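Local coordinates for protein fibrillarin-like rRNA/tRNA 2'-O-methyltransferase (Aeropyrum pernix, PDB 4DF3) that probably transfers the methyl group of S-adenosylmethionine to ribose 2'-hydroxyls of rRNA and tRNA, at sites chosen by guide RNAs in box C/D ribonucleoprotein particles, at residues A[60-65]-A[150-155]; A[93-98]-A[103-108]; A[17-22]-A[43-48]. The protein carries 2 engineered substitutions. All coordinates share one frame; numbering follows the deposited sequence.

Contact 1: A[60-65]-A[150-155]; sequences SKLAAA and GLYADV. With SAM (S-adenosylmethionine), chain C.
Lys61 leaves its helix with CG beside the backbone N (chi1 -71°), runs extended as far as CE and then bends at chi4 (76°), a turn that brings NZ onto the carboxylate of Asp154. Asp154 meets it with CG anti to its own backbone N (chi1 -173°), and the two side chains cross nearly at right angles. The resulting salt bridge is short: Lys61 NZ lies 2.6 Å from Asp154 OD1 and uses the syn lone pair of that oxygen. The amino nitrogen N of S-adenosylmethionine approaches the same Asp154 OD1 at 3.4 Å, a weak hydrogen bond, so this oxygen is shared between protein and cofactor. Asp154 OD2 and Lys61 NZ also come close to the methyl carbon CE of the cofactor, at 3.8 Å and 3.9 Å.

Next to the salt bridge the packing is apolar. Leu62 CB rests obliquely against the Tyr152 ring, 4.1 Å from Tyr152 CE1, and Tyr152 OH lies 3.5 Å from Leu62 N, in the first turn of the helix. Thr91 and Met95 of helix 90-99 press on both Leu62 and Tyr152. With Tyr152 inside strand 148-153 and Asp154 just past its end, the acid meets the bound cofactor at the carboxyl ends of the parallel strands of the central sheet, the cofactor site of Rossmann-like methyltransferases with the strand order 3-2-1-4-5-7-6.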
loop_
_atom_site.group_PDB
_atom_site.type_symbol
_atom_site.label_atom_id
_atom_site.label_comp_id
_atom_site.label_asym_id
_atom_site.label_seq_id
_atom_site.Cartn_x
_atom_site.Cartn_y
_atom_site.Cartn_z
ATOM N N SER A 60 4.272 2.722 7.370
ATOM C CA SER A 60 3.577 2.170 6.176
ATOM C C SER A 60 4.025 0.794 5.851
ATOM O O SER A 60 5.251 0.557 5.498
ATOM C CB SER A 60 3.836 3.102 4.960
ATOM O OG SER A 60 3.363 2.503 3.722
ATOM N N LYS A 61 3.052 -0.130 5.865
ATOM C CA LYS A 61 3.457 -1.529 5.648
ATOM C C LYS A 61 4.033 -1.842 4.267
ATOM O O LYS A 61 4.922 -2.752 4.111
ATOM C CB LYS A 61 2.281 -2.450 5.964
ATOM C CG LYS A 61 1.943 -2.534 7.485
ATOM C CD LYS A 61 0.771 -3.517 7.646
ATOM C CE LYS A 61 -0.031 -3.378 8.956
ATOM N NZ LYS A 61 -0.953 -2.199 8.927
ATOM N N LEU A 62 3.582 -1.087 3.254
ATOM C CA LEU A 62 4.146 -1.338 1.902
ATOM C C LEU A 62 5.584 -0.927 1.771
ATOM O O LEU A 62 6.403 -1.618 1.131
ATOM C CB LEU A 62 3.306 -0.586 0.824
ATOM C CG LEU A 62 3.747 -0.691 -0.673
ATOM C CD1 LEU A 62 3.970 -2.186 -0.983
ATOM C CD2 LEU A 62 2.660 0.019 -1.552
ATOM N N ALA A 63 5.959 0.217 2.368
ATOM C CA ALA A 63 7.353 0.652 2.380
ATOM C C ALA A 63 8.138 -0.394 3.179
ATOM O O ALA A 63 9.228 -0.775 2.764
ATOM C CB ALA A 63 7.472 2.013 3.142
ATOM N N ALA A 64 7.589 -0.839 4.335
ATOM C CA ALA A 64 8.261 -1.954 5.072
ATOM C C ALA A 64 8.503 -3.196 4.210
ATOM O O ALA A 64 9.631 -3.815 4.216
ATOM C CB ALA A 64 7.482 -2.294 6.378
ATOM N N ALA A 65 7.516 -3.541 3.378
ATOM C CA ALA A 65 7.665 -4.758 2.580
ATOM C C ALA A 65 8.804 -4.600 1.570
ATOM O O ALA A 65 9.581 -5.570 1.333
ATOM C CB ALA A 65 6.385 -5.143 1.897
ATOM N N GLY A 150 -4.670 -3.428 -9.519
ATOM C CA GLY A 150 -4.143 -4.037 -8.282
ATOM C C GLY A 150 -5.161 -3.873 -7.136
ATOM O O GLY A 150 -6.059 -2.988 -7.179
ATOM N N LEU A 151 -4.997 -4.712 -6.154
ATOM C CA LEU A 151 -5.875 -4.739 -4.957
ATOM C C LEU A 151 -4.917 -4.802 -3.781
ATOM O O LEU A 151 -4.087 -5.659 -3.689
ATOM C CB LEU A 151 -6.801 -5.951 -5.007
ATOM C CG LEU A 151 -7.854 -6.030 -3.900
ATOM C CD1 LEU A 151 -8.777 -7.203 -4.268
ATOM C CD2 LEU A 151 -7.300 -6.211 -2.501
ATOM N N TYR A 152 -5.031 -3.808 -2.880
ATOM C CA TYR A 152 -4.201 -3.749 -1.730
ATOM C C TYR A 152 -5.147 -3.829 -0.514
ATOM O O TYR A 152 -6.142 -3.083 -0.441
ATOM C CB TYR A 152 -3.499 -2.377 -1.715
ATOM C CG TYR A 152 -2.511 -2.255 -0.544
ATOM C CD1 TYR A 152 -1.168 -2.614 -0.693
ATOM C CD2 TYR A 152 -2.951 -1.762 0.723
ATOM C CE1 TYR A 152 -0.276 -2.482 0.411
ATOM C CE2 TYR A 152 -2.043 -1.633 1.845
ATOM C CZ TYR A 152 -0.710 -2.032 1.632
ATOM O OH TYR A 152 0.184 -1.875 2.661
ATOM N N ALA A 153 -4.829 -4.713 0.432
ATOM C CA ALA A 153 -5.785 -4.998 1.532
ATOM C C ALA A 153 -5.061 -4.915 2.842
ATOM O O ALA A 153 -4.081 -5.622 3.048
ATOM C CB ALA A 153 -6.460 -6.369 1.358
ATOM N N ASP A 154 -5.567 -4.071 3.734
ATOM C CA ASP A 154 -5.064 -3.990 5.095
ATOM C C ASP A 154 -6.218 -3.614 6.016
ATOM O O ASP A 154 -6.248 -2.505 6.514
ATOM C CB ASP A 154 -3.943 -2.942 5.182
ATOM C CG ASP A 154 -3.241 -2.924 6.569
ATOM O OD1 ASP A 154 -2.462 -1.973 6.816
ATOM O OD2 ASP A 154 -3.516 -3.815 7.427
ATOM N N VAL A 155 -7.205 -4.491 6.167
ATOM C CA VAL A 155 -8.387 -4.096 7.024
ATOM C C VAL A 155 -8.276 -4.515 8.513
ATOM O O VAL A 155 -9.135 -4.118 9.360
ATOM C CB VAL A 155 -9.722 -4.542 6.464
ATOM C CG1 VAL A 155 -10.000 -3.786 5.104
ATOM C CG2 VAL A 155 -9.794 -6.105 6.330
HETATM N N SAM C . -3.727 0.713 5.203
HETATM C CA SAM C . -3.543 1.809 6.198
HETATM C C SAM C . -2.133 2.368 5.989
HETATM O O SAM C . -1.203 1.630 5.602
HETATM O OXT SAM C . -1.918 3.556 6.202
HETATM C CB SAM C . -3.681 1.313 7.679
HETATM C CG SAM C . -5.001 0.564 7.741
HETATM S SD SAM C . -5.716 0.340 9.395
HETATM C CE SAM C . -4.591 -1.025 9.784
HETATM C "C5'" SAM C . -7.224 -0.622 9.006
HETATM C "C4'" SAM C . -8.420 0.247 8.604
HETATM O "O4'" SAM C . -9.458 -0.501 7.973
HETATM C "C3'" SAM C . -9.129 0.995 9.724
HETATM O "O3'" SAM C . -9.059 2.376 9.352
HETATM C "C2'" SAM C . -10.539 0.393 9.839
HETATM O "O2'" SAM C . -11.514 1.361 10.157
HETATM C "C1'" SAM C . -10.774 -0.146 8.435
HETATM N N9 SAM C . -11.589 -1.374 8.364
HETATM C C8 SAM C . -11.647 -2.480 9.220
HETATM N N7 SAM C . -12.580 -3.375 8.710
HETATM C C5 SAM C . -13.101 -2.862 7.586
HETATM C C6 SAM C . -14.037 -3.351 6.688
HETATM N N6 SAM C . -14.696 -4.566 6.824
HETATM N N1 SAM C . -14.246 -2.485 5.624
HETATM C C2 SAM C . -13.680 -1.250 5.361
HETATM N N3 SAM C . -12.745 -0.792 6.273
HETATM C C4 SAM C . -12.509 -1.586 7.352
#

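Contact 2: A[93-98]-A[103-108]; sequences SHMSDI and GRIYGV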
loop_
_atom_site.group_PDB
_atom_site.type_symbol
_atom_site.label_atom_id
_atom_site.label_comp_id
_atom_site.label_asym_id
_atom_site.label_seq_id
_atom_site.Cartn_x
_atom_site.Cartn_y
_atom_site.Cartn_z
ATOM N N SER A 93 -1.239 7.666 0.280
ATOM C CA SER A 93 -0.707 8.926 -0.258
ATOM C C SER A 93 0.545 8.641 -1.096
ATOM O O SER A 93 0.812 9.303 -2.109
ATOM C CB SER A 93 -0.352 9.949 0.872
ATOM O OG SER A 93 0.692 9.465 1.731
ATOM N N HIS A 94 1.362 7.703 -0.632
ATOM C CA HIS A 94 2.500 7.304 -1.443
ATOM C C HIS A 94 2.106 6.553 -2.709
ATOM O O HIS A 94 2.782 6.758 -3.776
ATOM C CB HIS A 94 3.530 6.499 -0.591
ATOM C CG HIS A 94 4.130 7.329 0.514
ATOM N ND1 HIS A 94 5.168 8.225 0.324
ATOM C CD2 HIS A 94 3.797 7.400 1.821
ATOM C CE1 HIS A 94 5.422 8.836 1.474
ATOM N NE2 HIS A 94 4.619 8.332 2.401
ATOM N N MET A 95 1.070 5.731 -2.651
ATOM C CA MET A 95 0.576 5.099 -3.905
ATOM C C MET A 95 0.151 6.227 -4.864
ATOM O O MET A 95 0.482 6.195 -6.059
ATOM C CB MET A 95 -0.599 4.183 -3.656
ATOM C CG MET A 95 -0.196 2.973 -2.936
ATOM S SD MET A 95 -1.728 2.105 -2.553
ATOM C CE MET A 95 -1.237 0.514 -1.903
ATOM N N SER A 96 -0.533 7.240 -4.325
ATOM C CA SER A 96 -1.018 8.391 -5.127
ATOM C C SER A 96 0.176 9.108 -5.787
ATOM O O SER A 96 0.109 9.394 -7.002
ATOM C CB SER A 96 -1.867 9.357 -4.240
ATOM O OG SER A 96 -1.945 10.651 -4.801
ATOM N N ASP A 97 1.282 9.324 -5.022
ATOM C CA ASP A 97 2.485 9.869 -5.657
ATOM C C ASP A 97 2.971 9.044 -6.881
ATOM O O ASP A 97 3.329 9.614 -7.896
ATOM C CB ASP A 97 3.637 10.006 -4.655
ATOM C CG ASP A 97 3.405 11.107 -3.631
ATOM O OD1 ASP A 97 2.586 12.052 -3.869
ATOM O OD2 ASP A 97 4.088 11.066 -2.563
ATOM N N ILE A 98 3.070 7.721 -6.706
ATOM C CA ILE A 98 3.653 6.826 -7.736
ATOM C C ILE A 98 2.781 6.735 -8.948
ATOM O O ILE A 98 3.260 6.864 -10.088
ATOM C CB ILE A 98 3.899 5.419 -7.119
ATOM C CG1 ILE A 98 5.002 5.591 -6.045
ATOM C CG2 ILE A 98 4.391 4.389 -8.140
ATOM C CD1 ILE A 98 5.041 4.366 -5.090
ATOM N N GLY A 103 -3.603 7.803 -12.595
ATOM C CA GLY A 103 -4.014 6.669 -11.787
ATOM C C GLY A 103 -5.166 7.023 -10.860
ATOM O O GLY A 103 -5.576 8.169 -10.764
ATOM N N ARG A 104 -5.673 6.015 -10.176
ATOM C CA ARG A 104 -6.690 6.231 -9.170
ATOM C C ARG A 104 -6.473 5.240 -8.037
ATOM O O ARG A 104 -6.182 4.049 -8.249
ATOM C CB ARG A 104 -8.080 5.988 -9.718
ATOM C CG ARG A 104 -8.507 6.921 -10.776
ATOM C CD ARG A 104 -10.022 6.895 -10.899
ATOM N NE ARG A 104 -10.393 8.019 -11.739
ATOM C CZ ARG A 104 -11.569 8.173 -12.337
ATOM N NH1 ARG A 104 -12.536 7.275 -12.166
ATOM N NH2 ARG A 104 -11.777 9.261 -13.071
ATOM N N ILE A 105 -6.687 5.704 -6.825
ATOM C CA ILE A 105 -6.885 4.754 -5.712
ATOM C C ILE A 105 -8.313 4.845 -5.219
ATOM O O ILE A 105 -8.771 5.946 -4.766
ATOM C CB ILE A 105 -6.055 5.153 -4.536
ATOM C CG1 ILE A 105 -4.615 5.063 -4.886
ATOM C CG2 ILE A 105 -6.314 4.198 -3.330
ATOM C CD1 ILE A 105 -3.824 5.708 -3.975
ATOM N N TYR A 106 -9.021 3.726 -5.289
ATOM C CA TYR A 106 -10.357 3.680 -4.757
ATOM C C TYR A 106 -10.194 3.194 -3.341
ATOM O O TYR A 106 -9.773 2.021 -3.107
ATOM C CB TYR A 106 -11.221 2.713 -5.551
ATOM C CG TYR A 106 -11.463 3.157 -6.964
ATOM C CD1 TYR A 106 -12.571 4.010 -7.275
ATOM C CD2 TYR A 106 -10.692 2.625 -8.006
ATOM C CE1 TYR A 106 -12.832 4.368 -8.619
ATOM C CE2 TYR A 106 -10.934 3.007 -9.323
ATOM C CZ TYR A 106 -12.014 3.877 -9.605
ATOM O OH TYR A 106 -12.299 4.247 -10.926
ATOM N N GLY A 107 -10.451 4.094 -2.392
ATOM C CA GLY A 107 -10.108 3.787 -1.000
ATOM C C GLY A 107 -11.318 3.462 -0.181
ATOM O O GLY A 107 -12.068 4.348 0.175
ATOM N N VAL A 108 -11.468 2.191 0.163
ATOM C CA VAL A 108 -12.600 1.717 0.978
ATOM C C VAL A 108 -12.260 1.759 2.457
ATOM O O VAL A 108 -11.277 1.199 2.897
ATOM C CB VAL A 108 -13.004 0.279 0.544
ATOM C CG1 VAL A 108 -14.193 -0.301 1.429
ATOM C CG2 VAL A 108 -13.279 0.213 -0.941
#
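Van der Waals packing makes the whole join between these two segments, and Ile105 supplies all of it from the strand. Its terminal methyl CD1 pushes into the helix surface at the step from Met95 to Ser96: Ile105 CD1 lies 3.6 Å from Met95 CB and equally 3.6 Å from the backbone nitrogen of Ser96, with Ser96 CB a little farther off at 4.1 Å. Ile105 CG1 stands beside its backbone N (chi1 -64°) and the chain continues extended, which carries CD1 straight out to the helix. Met95 offers only the root of its side chain; the extended thioether beyond CG leads away from the strand.

Polar interactions lie around this point, not across it. Ser96 OG bonds to Asn127 OD1 and to Arg125 NH1, while Asp97 makes salt bridges with Arg125 and Arg53. On the strand, Arg104 NH1 donates to Tyr106 OH over 3.3 Å, the hydroxyl sitting at the guanidinium edge and in its plane.

Strand 104-109 runs between the parallel strands 80-84 and 128-132, and helix 90-99 is the crossover of the beta-alpha-beta unit from 80-84, lying against the sheet where Ile105 also touches Tyr83 and Ile128.

Contact 3: A[17-22]-A[43-48]; sequences YVVELE and RIFRYN
One face of the Phe45 ring is taken by Val19, whose methyl CG1 sits over the ring centre in a CH-pi contact, 4.0 Å from the centroid and 10° off the normal. The second methyl shares the load, with Val19 CG2 4.0 Å from Phe45 CD2. Leu21 comes in obliquely on the same side of the ring as Val19, Leu21 CD2 lying 3.8 Å from Phe45 CE1. The chain of Arg43 bends at chi3 (-53°), and its guanidinium is likewise met obliquely, by Leu21 CD1 at 3.7 Å from Arg43 NH2, so the two methyls of this leucine are divided between an aromatic ring and a charged group.

Strands 16-21 and 44-47 belong to one antiparallel sheet, in the order 4-9, 16-21, 26-31, 50-54, 44-47, yet they are not neighbours in it. Two strands separate them, and no hydrogen bond joins the two segments; Val19 CA and Phe45 CA are nevertheless only 8.8 Å apart, consistent with a strongly curved sheet whose inner side chains meet.

Val4, from the first strand, touches both Val19 and Phe45, and the Phe45 side chain also touches Tyr52 of strand 50-54. Arg43 is anchored through NH2, which forms a salt bridge with Glu54 on that same strand.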
loop_
_atom_site.group_PDB
_atom_site.type_symbol
_atom_site.label_atom_id
_atom_site.label_comp_id
_atom_site.label_asym_id
_atom_site.label_seq_id
_atom_site.Cartn_x
_atom_site.Cartn_y
_atom_site.Cartn_z
ATOM N N TYR A 17 12.493 6.641 -4.474
ATOM C CA TYR A 17 13.776 7.369 -4.494
ATOM C C TYR A 17 14.562 7.067 -3.258
ATOM O O TYR A 17 14.001 6.988 -2.156
ATOM C CB TYR A 17 13.524 8.903 -4.570
ATOM C CG TYR A 17 12.838 9.280 -5.884
ATOM C CD1 TYR A 17 13.619 9.703 -6.992
ATOM C CD2 TYR A 17 11.447 9.188 -6.023
ATOM C CE1 TYR A 17 13.039 10.007 -8.222
ATOM C CE2 TYR A 17 10.836 9.507 -7.270
ATOM C CZ TYR A 17 11.677 9.903 -8.349
ATOM O OH TYR A 17 11.129 10.214 -9.535
ATOM N N VAL A 18 15.824 6.739 -3.474
ATOM C CA VAL A 18 16.731 6.443 -2.411
ATOM C C VAL A 18 17.361 7.761 -2.000
ATOM O O VAL A 18 17.880 8.564 -2.884
ATOM C CB VAL A 18 17.809 5.403 -2.844
ATOM C CG1 VAL A 18 18.915 5.319 -1.776
ATOM C CG2 VAL A 18 17.138 3.995 -3.064
ATOM N N VAL A 19 17.247 8.043 -0.707
ATOM C CA VAL A 19 17.629 9.354 -0.150
ATOM C C VAL A 19 18.777 9.108 0.841
ATOM O O VAL A 19 18.626 8.335 1.768
ATOM C CB VAL A 19 16.421 10.076 0.551
ATOM C CG1 VAL A 19 16.861 11.395 1.277
ATOM C CG2 VAL A 19 15.288 10.341 -0.429
ATOM N N GLU A 20 19.926 9.783 0.675
ATOM C CA GLU A 20 20.957 9.654 1.673
ATOM C C GLU A 20 20.973 10.898 2.547
ATOM O O GLU A 20 21.083 12.021 2.029
ATOM C CB GLU A 20 22.328 9.485 1.008
ATOM C CG GLU A 20 23.501 9.547 2.023
ATOM C CD GLU A 20 24.788 8.977 1.450
ATOM O OE1 GLU A 20 24.766 8.452 0.305
ATOM O OE2 GLU A 20 25.794 9.051 2.164
ATOM N N LEU A 21 20.906 10.716 3.861
ATOM C CA LEU A 21 20.927 11.871 4.774
ATOM C C LEU A 21 22.369 12.271 5.162
ATOM O O LEU A 21 23.328 11.625 4.725
ATOM C CB LEU A 21 20.023 11.661 5.991
ATOM C CG LEU A 21 18.608 11.093 5.784
ATOM C CD1 LEU A 21 17.955 10.763 7.118
ATOM C CD2 LEU A 21 17.661 12.056 5.030
ATOM N N GLU A 22 22.502 13.376 5.908
ATOM C CA GLU A 22 23.818 13.867 6.403
ATOM C C GLU A 22 24.848 12.786 6.810
ATOM O O GLU A 22 26.039 12.865 6.445
ATOM C CB GLU A 22 23.580 14.799 7.584
ATOM C CG GLU A 22 22.605 15.985 7.309
ATOM C CD GLU A 22 22.772 17.044 8.350
ATOM O OE1 GLU A 22 23.351 16.695 9.403
ATOM O OE2 GLU A 22 22.370 18.223 8.142
ATOM N N ARG A 43 8.547 13.650 6.771
ATOM C CA ARG A 43 9.516 14.668 6.496
ATOM C C ARG A 43 9.540 14.853 4.992
ATOM O O ARG A 43 9.188 13.919 4.259
ATOM C CB ARG A 43 10.846 14.234 7.059
ATOM C CG ARG A 43 10.740 14.093 8.545
ATOM C CD ARG A 43 12.017 13.819 9.172
ATOM N NE ARG A 43 12.684 12.669 8.571
ATOM C CZ ARG A 43 13.953 12.363 8.807
ATOM N NH1 ARG A 43 14.707 13.138 9.587
ATOM N NH2 ARG A 43 14.480 11.296 8.244
ATOM N N ILE A 44 9.952 16.057 4.564
ATOM C CA ILE A 44 9.958 16.491 3.159
ATOM C C ILE A 44 11.385 16.927 2.831
ATOM O O ILE A 44 12.070 17.523 3.670
ATOM C CB ILE A 44 8.917 17.596 2.880
ATOM C CG1 ILE A 44 7.502 17.001 2.727
ATOM C CG2 ILE A 44 9.130 18.228 1.524
ATOM C CD1 ILE A 44 6.974 16.425 3.892
ATOM N N PHE A 45 11.818 16.568 1.625
ATOM C CA PHE A 45 13.148 16.838 1.129
ATOM C C PHE A 45 12.994 17.590 -0.196
ATOM O O PHE A 45 12.063 17.326 -0.924
ATOM C CB PHE A 45 13.876 15.497 0.767
ATOM C CG PHE A 45 13.762 14.406 1.799
ATOM C CD1 PHE A 45 14.308 14.574 3.062
ATOM C CD2 PHE A 45 13.194 13.160 1.476
ATOM C CE1 PHE A 45 14.307 13.531 4.017
ATOM C CE2 PHE A 45 13.123 12.103 2.431
ATOM C CZ PHE A 45 13.653 12.268 3.698
ATOM N N ARG A 46 13.945 18.488 -0.523
ATOM C CA ARG A 46 14.075 19.091 -1.843
ATOM C C ARG A 46 15.423 18.752 -2.458
ATOM O O ARG A 46 16.473 18.835 -1.795
ATOM C CB ARG A 46 13.926 20.642 -1.831
ATOM C CG ARG A 46 12.498 21.108 -1.591
ATOM C CD ARG A 46 12.361 22.684 -1.621
ATOM N NE ARG A 46 12.908 23.277 -2.850
ATOM C CZ ARG A 46 12.219 23.456 -3.984
ATOM N NH1 ARG A 46 10.921 23.141 -4.047
ATOM N NH2 ARG A 46 12.810 24.021 -5.043
ATOM N N TYR A 47 15.401 18.342 -3.715
ATOM C CA TYR A 47 16.617 18.025 -4.481
ATOM C C TYR A 47 16.368 18.307 -5.932
ATOM O O TYR A 47 15.318 17.892 -6.481
ATOM C CB TYR A 47 16.975 16.556 -4.287
ATOM C CG TYR A 47 18.398 16.216 -4.676
ATOM C CD1 TYR A 47 19.448 16.496 -3.817
ATOM C CD2 TYR A 47 18.666 15.576 -5.884
ATOM C CE1 TYR A 47 20.757 16.169 -4.169
ATOM C CE2 TYR A 47 19.933 15.224 -6.229
ATOM C CZ TYR A 47 20.986 15.569 -5.370
ATOM O OH TYR A 47 22.294 15.217 -5.735
ATOM N N ASN A 48 17.314 19.022 -6.579
ATOM C CA ASN A 48 17.230 19.335 -8.025
ATOM C C ASN A 48 15.894 19.995 -8.291
ATOM O O ASN A 48 15.258 19.761 -9.292
ATOM C CB ASN A 48 17.457 18.094 -8.943
ATOM C CG ASN A 48 18.943 17.605 -8.959
ATOM O OD1 ASN A 48 19.255 16.446 -9.329
ATOM N ND2 ASN A 48 19.832 18.457 -8.541
#

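Contacts 1 and 2 belong to the Rossmann-like core and lean on the same mixed sheet, their centres about 12 Å apart. They meet through Met95, whose methyl CE lies 3.3 Å from Tyr152 CG and 3.9 Å from Leu62 CD2, so Met95 of helix 90-99 takes part in the packing of both. Contact 3 stands apart in the antiparallel sheet; its nearest atoms are about 10 Å from contact 1 and about 7 Å from contact 2, with no touch. All three are largely buried, but the chemistry differs: contact 1 pairs charges beside the cofactor, contact 2 is one isoleucine against a helix, and contact 3 is aliphatic-aromatic packing edged by a partly exposed arginine.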